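Local coordinates for starch synthase I (PDB 4HLN), which is a barley enzyme of the starch synthase family of glycosyltransferases, built as two Rossmann-like domains of the GT-B type, at residues L242-C247 and L316-E321; V276-A281 and P320-A325; W367-A372 and S522-C527; F472-S477 and G484-T489. All blocks are in the same frame, centred on the assembly; numbering follows the deposited sequence.

Interaction 1 of 4, residues L242-C247 and L316-E321; sequences LCYAAC and LGLPPE
Tyr244 sets its CG beside the backbone N and anti to its own carbonyl carbon (chi1 -84°), which, with CB already aimed at the loop, sends the ring out from the helix toward Leu316. Its hydroxyl donates to Leu316 O, OH to O 2.7 Å. The oxygen lies at the ring edge, in the ring plane, and the donor in turn lies in the carbonyl plane with a C=O...OH angle of 151°. A tyrosine suits the place because its long flat ring carries a hydroxyl across the 9.9 Å between the CA atoms of Tyr244 and Leu316. Gly317 O is also near, 3.4 Å from Tyr244 OH. In the N-terminal Rossmann-like domain of this GT-B fold, helix 235-252 packs on the large mixed sheet, where the small Ala245 lies against Val198 and Phe200 of strand 195-205; Tyr244 extends from that helix to a loop leading into helix 323-326. At Gly317 the loop adopts a positive phi (65°), a conformation glycine takes readily. Leu318 CD2 lies 4.4 Å from Tyr244 OH, a loose touch, and both side chains rest on Leu279 of helix 276-284. Leu316 turns its own branched side chain to Gln236 and Thr240, an earlier part of the helix that carries Tyr244.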
loop_
_atom_site.group_PDB
_atom_site.type_symbol
_atom_site.label_atom_id
_atom_site.label_comp_id
_atom_site.label_asym_id
_atom_site.label_seq_id
_atom_site.Cartn_x
_atom_site.Cartn_y
_atom_site.Cartn_z
ATOM N N LEU A 242 -20.863 8.625 1.941
ATOM C CA LEU A 242 -20.220 7.334 2.086
ATOM C C LEU A 242 -20.015 7.037 3.557
ATOM O O LEU A 242 -20.285 5.933 4.020
ATOM C CB LEU A 242 -18.864 7.324 1.381
ATOM C CG LEU A 242 -18.118 6.021 1.647
ATOM C CD1 LEU A 242 -18.986 4.812 1.246
ATOM C CD2 LEU A 242 -16.785 5.978 0.952
ATOM N N CYS A 243 -19.540 8.039 4.291
ATOM C CA CYS A 243 -19.132 7.839 5.668
ATOM C C CYS A 243 -20.315 7.645 6.607
ATOM O O CYS A 243 -20.304 6.737 7.427
ATOM C CB CYS A 243 -18.232 8.987 6.125
ATOM S SG CYS A 243 -16.527 8.882 5.481
ATOM N N TYR A 244 -21.343 8.479 6.478
ATOM C CA TYR A 244 -22.569 8.279 7.242
ATOM C C TYR A 244 -23.174 6.883 6.993
ATOM O O TYR A 244 -23.581 6.186 7.927
ATOM C CB TYR A 244 -23.603 9.361 6.909
ATOM C CG TYR A 244 -23.427 10.642 7.688
ATOM C CD1 TYR A 244 -23.920 10.758 8.988
ATOM C CD2 TYR A 244 -22.774 11.748 7.124
ATOM C CE1 TYR A 244 -23.771 11.920 9.710
ATOM C CE2 TYR A 244 -22.610 12.924 7.840
ATOM C CZ TYR A 244 -23.108 13.001 9.135
ATOM O OH TYR A 244 -22.960 14.146 9.871
ATOM N N ALA A 245 -23.222 6.496 5.725
ATOM C CA ALA A 245 -23.783 5.227 5.321
ATOM C C ALA A 245 -23.031 4.090 5.989
ATOM O O ALA A 245 -23.621 3.143 6.489
ATOM C CB ALA A 245 -23.710 5.086 3.800
ATOM N N ALA A 246 -21.714 4.184 5.997
ATOM C CA ALA A 246 -20.915 3.085 6.496
ATOM C C ALA A 246 -21.123 2.882 8.002
ATOM O O ALA A 246 -20.955 1.773 8.523
ATOM C CB ALA A 246 -19.436 3.297 6.152
ATOM N N CYS A 247 -21.502 3.950 8.697
ATOM C CA CYS A 247 -21.801 3.863 10.124
ATOM C C CYS A 247 -23.137 3.167 10.381
ATOM O O CYS A 247 -23.317 2.493 11.386
ATOM C CB CYS A 247 -21.774 5.250 10.759
ATOM S SG CYS A 247 -20.100 5.913 10.890
ATOM N N LEU A 316 -21.254 19.449 6.971
ATOM C CA LEU A 316 -20.966 18.064 7.356
ATOM C C LEU A 316 -21.951 17.497 8.379
ATOM O O LEU A 316 -21.914 16.315 8.673
ATOM C CB LEU A 316 -19.530 17.916 7.876
ATOM C CG LEU A 316 -18.431 18.521 6.987
ATOM C CD1 LEU A 316 -17.059 18.389 7.632
ATOM C CD2 LEU A 316 -18.424 17.915 5.580
ATOM N N GLY A 317 -22.828 18.337 8.920
ATOM C CA GLY A 317 -23.813 17.866 9.876
ATOM C C GLY A 317 -23.291 17.344 11.213
ATOM O O GLY A 317 -24.010 16.652 11.921
ATOM N N LEU A 318 -22.043 17.653 11.549
ATOM C CA LEU A 318 -21.499 17.381 12.877
ATOM C C LEU A 318 -21.777 18.539 13.818
ATOM O O LEU A 318 -22.063 19.648 13.379
ATOM C CB LEU A 318 -19.990 17.218 12.798
ATOM C CG LEU A 318 -19.444 16.061 11.980
ATOM C CD1 LEU A 318 -17.980 16.322 11.706
ATOM C CD2 LEU A 318 -19.641 14.747 12.716
ATOM N N PRO A 319 -21.670 18.301 15.128
ATOM C CA PRO A 319 -21.862 19.422 16.062
ATOM C C PRO A 319 -20.700 20.421 16.034
ATOM O O PRO A 319 -19.608 20.103 15.599
ATOM C CB PRO A 319 -21.961 18.730 17.430
ATOM C CG PRO A 319 -22.331 17.291 17.108
ATOM C CD PRO A 319 -21.622 17.000 15.815
ATOM N N PRO A 320 -20.939 21.642 16.504
ATOM C CA PRO A 320 -19.935 22.710 16.466
ATOM C C PRO A 320 -18.636 22.445 17.233
ATOM O O PRO A 320 -17.601 22.946 16.803
ATOM C CB PRO A 320 -20.685 23.889 17.086
ATOM C CG PRO A 320 -22.132 23.605 16.758
ATOM C CD PRO A 320 -22.241 22.136 16.983
ATOM N N GLU A 321 -18.688 21.699 18.334
ATOM C CA GLU A 321 -17.518 21.476 19.193
ATOM C C GLU A 321 -16.488 20.647 18.477
ATOM O O GLU A 321 -15.302 20.652 18.837
ATOM C CB GLU A 321 -17.903 20.733 20.481
ATOM C CG GLU A 321 -19.222 21.175 21.081
ATOM C CD GLU A 321 -20.403 20.475 20.441
ATOM O OE1 GLU A 321 -20.426 19.223 20.462
ATOM O OE2 GLU A 321 -21.301 21.172 19.914
#

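Interaction 2 of 4, residues V276-A281 and P320-A325; sequences VPVLLA and PEWYGA
Trp322 leaves the 320-322 turn of 3-10 helix with its CB aimed at the helical segment 276-281, and the indole then spans the distance to Val278 and Ala281. CG stands anti to the carbonyl carbon and beside the backbone N (chi1 -76°), a placing that carries the six-membered ring ahead toward the helix. Along that ring, CE3 comes first, with Val278 CG1 at 4.4 Å, a loose apolar touch. Farther out, CH2 lies 3.8 Å from Ala281 CB, while CZ2 is 3.5 Å from Ala281 O. The approach to the oxygen and to the valine methyl is oblique. Alanine suits the place because its small side chain allows the outer end of the indole close to the helix backbone, and the beta-branched valine presents a methyl beside it. Where the chain turns on into helix 323-326, the backbones come nearest at Val278 and Ala325, CA to CA 8.0 Å. Beyond the pair, helix 276-284 is packed by Leu279 on Cys247 of helix 235-252, by Pro277 on Ala351 of helix 347-354, and by Val276 on Phe266 and Val268 of the sheet strand 264-269.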
loop_
_atom_site.group_PDB
_atom_site.type_symbol
_atom_site.label_atom_id
_atom_site.label_comp_id
_atom_site.label_asym_id
_atom_site.label_seq_id
_atom_site.Cartn_x
_atom_site.Cartn_y
_atom_site.Cartn_z
ATOM N N VAL A 276 -15.469 8.686 9.070
ATOM C CA VAL A 276 -16.093 7.614 9.829
ATOM C C VAL A 276 -15.707 7.625 11.323
ATOM O O VAL A 276 -16.576 7.619 12.187
ATOM C CB VAL A 276 -15.766 6.247 9.188
ATOM C CG1 VAL A 276 -16.021 5.112 10.164
ATOM C CG2 VAL A 276 -16.559 6.077 7.906
ATOM N N PRO A 277 -14.397 7.639 11.625
ATOM C CA PRO A 277 -13.955 7.660 13.022
ATOM C C PRO A 277 -14.399 8.914 13.740
ATOM O O PRO A 277 -14.521 8.916 14.974
ATOM C CB PRO A 277 -12.431 7.639 12.924
ATOM C CG PRO A 277 -12.112 7.946 11.512
ATOM C CD PRO A 277 -13.269 7.561 10.683
ATOM N N VAL A 278 -14.647 9.976 12.986
ATOM C CA VAL A 278 -15.156 11.197 13.612
ATOM C C VAL A 278 -16.618 10.985 13.995
ATOM O O VAL A 278 -17.029 11.295 15.100
ATOM C CB VAL A 278 -15.005 12.442 12.697
ATOM C CG1 VAL A 278 -15.345 13.717 13.462
ATOM C CG2 VAL A 278 -13.597 12.525 12.140
ATOM N N LEU A 279 -17.393 10.435 13.069
ATOM C CA LEU A 279 -18.785 10.109 13.321
ATOM C C LEU A 279 -18.927 9.227 14.553
ATOM O O LEU A 279 -19.726 9.523 15.455
ATOM C CB LEU A 279 -19.406 9.431 12.097
ATOM C CG LEU A 279 -19.575 10.412 10.936
ATOM C CD1 LEU A 279 -20.153 9.747 9.684
ATOM C CD2 LEU A 279 -20.413 11.632 11.384
ATOM N N LEU A 280 -18.156 8.145 14.598
ATOM C CA LEU A 280 -18.228 7.250 15.746
ATOM C C LEU A 280 -18.099 8.054 17.033
ATOM O O LEU A 280 -18.905 7.922 17.954
ATOM C CB LEU A 280 -17.125 6.207 15.681
ATOM C CG LEU A 280 -17.238 5.256 14.500
ATOM C CD1 LEU A 280 -16.069 4.301 14.486
ATOM C CD2 LEU A 280 -18.552 4.510 14.551
ATOM N N ALA A 281 -17.090 8.915 17.068
ATOM C CA ALA A 281 -16.776 9.691 18.256
ATOM C C ALA A 281 -17.775 10.822 18.558
ATOM O O ALA A 281 -18.015 11.162 19.719
ATOM C CB ALA A 281 -15.370 10.234 18.143
ATOM N N PRO A 320 -20.939 21.642 16.504
ATOM C CA PRO A 320 -19.935 22.710 16.466
ATOM C C PRO A 320 -18.636 22.445 17.233
ATOM O O PRO A 320 -17.601 22.946 16.803
ATOM C CB PRO A 320 -20.685 23.889 17.086
ATOM C CG PRO A 320 -22.132 23.605 16.758
ATOM C CD PRO A 320 -22.241 22.136 16.983
ATOM N N GLU A 321 -18.688 21.699 18.334
ATOM C CA GLU A 321 -17.518 21.476 19.193
ATOM C C GLU A 321 -16.488 20.647 18.477
ATOM O O GLU A 321 -15.302 20.652 18.837
ATOM C CB GLU A 321 -17.903 20.733 20.481
ATOM C CG GLU A 321 -19.222 21.175 21.081
ATOM C CD GLU A 321 -20.403 20.475 20.441
ATOM O OE1 GLU A 321 -20.426 19.223 20.462
ATOM O OE2 GLU A 321 -21.301 21.172 19.914
ATOM N N TRP A 322 -16.956 19.929 17.463
ATOM C CA TRP A 322 -16.103 19.011 16.718
ATOM C C TRP A 322 -15.258 19.668 15.648
ATOM O O TRP A 322 -14.358 19.037 15.103
ATOM C CB TRP A 322 -16.908 17.841 16.151
ATOM C CG TRP A 322 -17.201 16.901 17.234
ATOM C CD1 TRP A 322 -18.348 16.826 17.961
ATOM C CD2 TRP A 322 -16.303 15.935 17.791
ATOM N NE1 TRP A 322 -18.235 15.845 18.914
ATOM C CE2 TRP A 322 -16.989 15.283 18.836
ATOM C CE3 TRP A 322 -14.993 15.540 17.492
ATOM C CZ2 TRP A 322 -16.407 14.263 19.595
ATOM C CZ3 TRP A 322 -14.416 14.519 18.243
ATOM C CH2 TRP A 322 -15.126 13.889 19.280
ATOM N N TYR A 323 -15.539 20.936 15.373
ATOM C CA TYR A 323 -14.748 21.695 14.422
ATOM C C TYR A 323 -13.249 21.494 14.650
ATOM O O TYR A 323 -12.516 21.242 13.705
ATOM C CB TYR A 323 -15.124 23.178 14.454
ATOM C CG TYR A 323 -14.282 24.018 13.534
ATOM C CD1 TYR A 323 -14.236 23.747 12.175
ATOM C CD2 TYR A 323 -13.524 25.082 14.019
ATOM C CE1 TYR A 323 -13.446 24.511 11.311
ATOM C CE2 TYR A 323 -12.741 25.856 13.168
ATOM C CZ TYR A 323 -12.709 25.563 11.813
ATOM O OH TYR A 323 -11.932 26.309 10.958
ATOM N N GLY A 324 -12.790 21.559 15.894
ATOM C CA GLY A 324 -11.362 21.399 16.160
ATOM C C GLY A 324 -10.700 20.141 15.589
ATOM O O GLY A 324 -9.497 20.112 15.321
ATOM N N ALA A 325 -11.476 19.081 15.420
ATOM C CA ALA A 325 -10.916 17.825 14.953
ATOM C C ALA A 325 -10.616 17.910 13.467
ATOM O O ALA A 325 -9.671 17.293 12.974
ATOM C CB ALA A 325 -11.883 16.701 15.212
#

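Interaction 3 of 4, residues W367-A372 and S522-C527; sequences WEVTTA and SRFEPC
Val369 and Phe524 make the apolar contact, their side chains sliding past each other in opposite directions. The CG1 branch does the touching: held anti to the backbone N (chi1 171°), it lies 3.7 Å from Phe524 CD2 and 3.9 Å from Phe524 CE2, meeting the ring obliquely. The same methyl is 3.8 Å from Arg523 O, so one branch meets both the ring and the preceding peptide. Valine suits a helix surface where a short, branched group must meet a large ring, and Phe524, a buried aromatic residue of the irregular loop that also packs on Val361, offers a broad apolar surface. The helix belongs to the N-terminal Rossmann-like domain and the loop, which follows strand 517-520, to the C-terminal one; the contact thus bridges the two halves of the GT-B fold. Within the loop, Glu525 OE1 uses its anti lone pair to accept from Cys527 N, 3.3 Å away at an N-H...O angle of 146°, linking the two residues that flank Pro526. Farther out, Gln452 OE1 accepts from Phe524 N, Asp456 forms a salt bridge with Arg523, and Lys453 another with Glu525. Cys527 is joined by a disulfide to Cys147, a covalent tie back to the N-terminal half.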
loop_
_atom_site.group_PDB
_atom_site.type_symbol
_atom_site.label_atom_id
_atom_site.label_comp_id
_atom_site.label_asym_id
_atom_site.label_seq_id
_atom_site.Cartn_x
_atom_site.Cartn_y
_atom_site.Cartn_z
ATOM N N TRP A 367 11.624 11.248 8.005
ATOM C CA TRP A 367 10.880 12.468 8.300
ATOM C C TRP A 367 10.779 13.360 7.056
ATOM O O TRP A 367 9.709 13.868 6.702
ATOM C CB TRP A 367 11.555 13.243 9.439
ATOM C CG TRP A 367 10.854 14.535 9.771
ATOM C CD1 TRP A 367 11.000 15.748 9.134
ATOM C CD2 TRP A 367 9.881 14.745 10.806
ATOM N NE1 TRP A 367 10.182 16.693 9.717
ATOM C CE2 TRP A 367 9.486 16.105 10.743
ATOM C CE3 TRP A 367 9.307 13.918 11.779
ATOM C CZ2 TRP A 367 8.548 16.652 11.620
ATOM C CZ3 TRP A 367 8.374 14.463 12.650
ATOM C CH2 TRP A 367 8.004 15.817 12.565
ATOM N N GLU A 368 11.917 13.527 6.398
ATOM C CA GLU A 368 12.058 14.413 5.257
ATOM C C GLU A 368 11.137 14.008 4.114
ATOM O O GLU A 368 10.500 14.857 3.490
ATOM C CB GLU A 368 13.522 14.420 4.788
ATOM C CG GLU A 368 14.545 14.908 5.842
ATOM C CD GLU A 368 14.635 14.042 7.120
ATOM O OE1 GLU A 368 14.328 12.825 7.082
ATOM O OE2 GLU A 368 15.029 14.592 8.177
ATOM N N VAL A 369 11.080 12.711 3.834
ATOM C CA VAL A 369 10.238 12.215 2.751
ATOM C C VAL A 369 8.768 12.445 3.094
ATOM O O VAL A 369 8.000 12.975 2.284
ATOM C CB VAL A 369 10.502 10.722 2.459
ATOM C CG1 VAL A 369 9.468 10.169 1.496
ATOM C CG2 VAL A 369 11.894 10.541 1.888
ATOM N N THR A 370 8.386 12.058 4.307
ATOM C CA THR A 370 7.021 12.253 4.766
ATOM C C THR A 370 6.614 13.730 4.695
ATOM O O THR A 370 5.508 14.061 4.258
ATOM C CB THR A 370 6.837 11.729 6.183
ATOM O OG1 THR A 370 7.081 10.316 6.204
ATOM C CG2 THR A 370 5.425 11.992 6.650
ATOM N N THR A 371 7.517 14.615 5.107
ATOM C CA THR A 371 7.250 16.055 5.080
ATOM C C THR A 371 7.057 16.584 3.665
ATOM O O THR A 371 6.250 17.477 3.413
ATOM C CB THR A 371 8.383 16.832 5.716
ATOM O OG1 THR A 371 8.270 16.738 7.142
ATOM C CG2 THR A 371 8.311 18.291 5.296
ATOM N N ALA A 372 7.804 16.015 2.738
ATOM C CA ALA A 372 7.705 16.392 1.346
ATOM C C ALA A 372 6.417 15.868 0.717
ATOM O O ALA A 372 5.889 16.477 -0.221
ATOM C CB ALA A 372 8.903 15.849 0.601
ATOM N N SER A 522 11.790 3.494 -5.471
ATOM C CA SER A 522 10.469 4.111 -5.383
ATOM C C SER A 522 10.446 5.217 -4.346
ATOM O O SER A 522 11.076 5.097 -3.296
ATOM C CB SER A 522 9.421 3.066 -5.014
ATOM O OG SER A 522 9.175 2.170 -6.081
ATOM N N ARG A 523 9.693 6.277 -4.645
ATOM C CA ARG A 523 9.641 7.486 -3.820
ATOM C C ARG A 523 8.754 7.382 -2.593
ATOM O O ARG A 523 9.033 7.989 -1.566
ATOM C CB ARG A 523 9.119 8.653 -4.643
ATOM C CG ARG A 523 9.842 8.843 -5.913
ATOM C CD ARG A 523 9.448 10.137 -6.567
ATOM N NE ARG A 523 10.473 10.482 -7.536
ATOM C CZ ARG A 523 11.548 11.191 -7.230
ATOM N NH1 ARG A 523 11.702 11.645 -5.987
ATOM N NH2 ARG A 523 12.450 11.454 -8.164
ATOM N N PHE A 524 7.667 6.638 -2.714
ATOM C CA PHE A 524 6.664 6.602 -1.668
ATOM C C PHE A 524 5.679 5.485 -1.996
ATOM O O PHE A 524 4.565 5.736 -2.444
ATOM C CB PHE A 524 5.960 7.957 -1.609
ATOM C CG PHE A 524 5.497 8.341 -0.233
ATOM C CD1 PHE A 524 4.190 8.771 -0.019
ATOM C CD2 PHE A 524 6.364 8.262 0.847
ATOM C CE1 PHE A 524 3.764 9.117 1.239
ATOM C CE2 PHE A 524 5.941 8.606 2.106
ATOM C CZ PHE A 524 4.641 9.035 2.306
ATOM N N GLU A 525 6.104 4.247 -1.790
ATOM C CA GLU A 525 5.354 3.103 -2.301
ATOM C C GLU A 525 4.492 2.421 -1.246
ATOM O O GLU A 525 5.009 1.793 -0.324
ATOM C CB GLU A 525 6.292 2.083 -2.959
ATOM C CG GLU A 525 5.555 0.967 -3.678
ATOM C CD GLU A 525 4.772 1.450 -4.895
ATOM O OE1 GLU A 525 3.520 1.328 -4.899
ATOM O OE2 GLU A 525 5.418 1.938 -5.852
ATOM N N PRO A 526 3.164 2.531 -1.395
ATOM C CA PRO A 526 2.220 1.891 -0.482
ATOM C C PRO A 526 2.056 0.419 -0.857
ATOM O O PRO A 526 1.633 -0.394 -0.039
ATOM C CB PRO A 526 0.925 2.657 -0.750
ATOM C CG PRO A 526 1.001 2.986 -2.188
ATOM C CD PRO A 526 2.472 3.196 -2.511
ATOM N N CYS A 527 2.409 0.087 -2.092
ATOM C CA CYS A 527 2.257 -1.264 -2.588
ATOM C C CYS A 527 3.581 -1.777 -3.142
ATOM O O CYS A 527 3.744 -1.957 -4.364
ATOM C CB CYS A 527 1.167 -1.302 -3.661
ATOM S SG CYS A 527 0.827 -2.951 -4.314
#

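Interaction 4 of 4, residues F472-S477 and G484-T489; sequences FVMLGS and GWMRST
The indole of Trp485 receives Met474 SD at its edge, near the ring plane, with SD to CZ3 at 4.3 Å, while Thr489 OG1 sits over the centre of one face. The same sulfur also lies at the edge of the Phe472 ring, in its plane; methionine suits this spot because its sulfur is polarisable and its chain bends to fit between aromatic groups. The threonine is held over the indole by its bond to Trp485 O, OG1 to O 2.6 Å, approaching from above the carbonyl plane. That oxygen takes both the helix N-H and the hydroxyl of Thr489, from opposite faces of its plane. This is the strand-to-helix half of a beta-alpha-beta unit, strand 471-476, helix 480-492 and strand 497-501, in the parallel sheet of the C-terminal Rossmann-like domain. The strand and helix segments run nearly antiparallel at 157°, their axes 11.0 Å apart, a distance bridged by long side chains. The chains of Met474 and Met486, each bent at chi3, cross obliquely, Met486 CE lying 3.8 Å from Met474 CG and 3.6 Å from Met474 O. Met486 CE also lies 4.5 Å from Gly476 O. Next door, Met486 packs on Val501, and Trp485 on Ile462 of helix 455-466.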
loop_
_atom_site.group_PDB
_atom_site.type_symbol
_atom_site.label_atom_id
_atom_site.label_comp_id
_atom_site.label_asym_id
_atom_site.label_seq_id
_atom_site.Cartn_x
_atom_site.Cartn_y
_atom_site.Cartn_z
ATOM N N PHE A 472 23.327 -4.734 -15.969
ATOM C CA PHE A 472 22.130 -4.089 -15.478
ATOM C C PHE A 472 21.029 -4.192 -16.511
ATOM O O PHE A 472 21.147 -3.682 -17.618
ATOM C CB PHE A 472 22.404 -2.620 -15.168
ATOM C CG PHE A 472 21.202 -1.888 -14.685
ATOM C CD1 PHE A 472 20.971 -1.726 -13.330
ATOM C CD2 PHE A 472 20.277 -1.384 -15.581
ATOM C CE1 PHE A 472 19.842 -1.058 -12.875
ATOM C CE2 PHE A 472 19.146 -0.715 -15.130
ATOM C CZ PHE A 472 18.933 -0.555 -13.776
ATOM N N VAL A 473 19.947 -4.857 -16.153
ATOM C CA VAL A 473 18.825 -4.942 -17.062
ATOM C C VAL A 473 17.615 -4.302 -16.417
ATOM O O VAL A 473 17.299 -4.556 -15.253
ATOM C CB VAL A 473 18.493 -6.396 -17.437
ATOM C CG1 VAL A 473 18.376 -7.270 -16.180
ATOM C CG2 VAL A 473 17.206 -6.443 -18.253
ATOM N N MET A 474 16.942 -3.445 -17.163
ATOM C CA MET A 474 15.684 -2.950 -16.668
ATOM C C MET A 474 14.611 -3.255 -17.695
ATOM O O MET A 474 14.847 -3.190 -18.895
ATOM C CB MET A 474 15.763 -1.465 -16.297
ATOM C CG MET A 474 16.004 -0.530 -17.453
ATOM S SD MET A 474 16.407 1.139 -16.891
ATOM C CE MET A 474 14.898 1.632 -16.065
ATOM N N LEU A 475 13.449 -3.647 -17.198
ATOM C CA LEU A 475 12.306 -3.940 -18.031
ATOM C C LEU A 475 11.192 -3.021 -17.588
ATOM O O LEU A 475 10.891 -2.924 -16.393
ATOM C CB LEU A 475 11.874 -5.401 -17.839
ATOM C CG LEU A 475 10.384 -5.698 -18.040
ATOM C CD1 LEU A 475 10.063 -5.808 -19.505
ATOM C CD2 LEU A 475 9.962 -6.962 -17.327
ATOM N N GLY A 476 10.577 -2.347 -18.546
ATOM C CA GLY A 476 9.420 -1.535 -18.239
ATOM C C GLY A 476 9.002 -0.696 -19.420
ATOM O O GLY A 476 9.682 -0.674 -20.452
ATOM N N SER A 477 7.889 0.013 -19.259
ATOM C CA SER A 477 7.331 0.797 -20.343
ATOM C C SER A 477 6.380 1.869 -19.838
ATOM O O SER A 477 5.740 1.713 -18.793
ATOM C CB SER A 477 6.584 -0.127 -21.303
ATOM O OG SER A 477 6.057 0.593 -22.399
ATOM N N GLY A 484 13.373 5.927 -25.091
ATOM C CA GLY A 484 14.386 6.306 -26.059
ATOM C C GLY A 484 15.745 6.308 -25.398
ATOM O O GLY A 484 16.766 5.969 -26.012
ATOM N N TRP A 485 15.749 6.683 -24.123
ATOM C CA TRP A 485 16.986 6.792 -23.370
ATOM C C TRP A 485 17.535 5.411 -23.045
ATOM O O TRP A 485 18.744 5.183 -23.068
ATOM C CB TRP A 485 16.765 7.588 -22.091
ATOM C CG TRP A 485 17.938 7.514 -21.197
ATOM C CD1 TRP A 485 19.020 8.334 -21.204
ATOM C CD2 TRP A 485 18.172 6.545 -20.170
ATOM N NE1 TRP A 485 19.915 7.950 -20.234
ATOM C CE2 TRP A 485 19.418 6.853 -19.584
ATOM C CE3 TRP A 485 17.448 5.456 -19.684
ATOM C CZ2 TRP A 485 19.958 6.109 -18.535
ATOM C CZ3 TRP A 485 17.985 4.716 -18.636
ATOM C CH2 TRP A 485 19.230 5.044 -18.077
ATOM N N MET A 486 16.639 4.485 -22.737
ATOM C CA MET A 486 17.048 3.099 -22.561
ATOM C C MET A 486 17.833 2.613 -23.779
ATOM O O MET A 486 18.905 2.015 -23.638
ATOM C CB MET A 486 15.835 2.205 -22.297
ATOM C CG MET A 486 15.199 2.438 -20.935
ATOM S SD MET A 486 13.630 1.590 -20.687
ATOM C CE MET A 486 14.138 -0.131 -20.709
ATOM N N ARG A 487 17.312 2.889 -24.973
ATOM C CA ARG A 487 17.964 2.436 -26.205
ATOM C C ARG A 487 19.378 2.995 -26.395
ATOM O O ARG A 487 20.303 2.257 -26.733
ATOM C CB ARG A 487 17.086 2.721 -27.427
ATOM C CG ARG A 487 15.725 2.032 -27.374
ATOM C CD ARG A 487 14.887 2.313 -28.620
ATOM N NE ARG A 487 14.232 3.620 -28.566
ATOM C CZ ARG A 487 12.972 3.811 -28.181
ATOM N NH1 ARG A 487 12.223 2.773 -27.818
ATOM N NH2 ARG A 487 12.457 5.037 -28.159
ATOM N N SER A 488 19.551 4.289 -26.166
ATOM C CA SER A 488 20.853 4.917 -26.379
ATOM C C SER A 488 21.877 4.458 -25.349
ATOM O O SER A 488 23.065 4.316 -25.650
ATOM C CB SER A 488 20.729 6.446 -26.362
ATOM O OG SER A 488 19.591 6.859 -25.619
ATOM N N THR A 489 21.405 4.231 -24.130
ATOM C CA THR A 489 22.268 3.813 -23.033
ATOM C C THR A 489 22.834 2.430 -23.305
ATOM O O THR A 489 24.018 2.167 -23.080
ATOM C CB THR A 489 21.473 3.745 -21.724
ATOM O OG1 THR A 489 20.803 4.994 -21.506
ATOM C CG2 THR A 489 22.393 3.425 -20.551
#

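In the fold
Following the chain from the N terminus, interaction 1 opens on helix 235-252 and interaction 2 on helix 276-284. Interaction 1 closes first, then interaction 2, so their loops overlap, and they share Pro320 and Glu321. Their centres are 8 Å apart, and together they fasten one stretch, 316-325, to two neighbouring helices of the N-terminal domain. Interaction 3 opens only afterwards and closes 150 residues later, spanning both domains. Interaction 4 is a short local closure lying wholly within that long loop, inside the C-terminal domain. Its centre is about 50 Å from those of interactions 1 and 2, with interaction 3 nearer the middle of the chain.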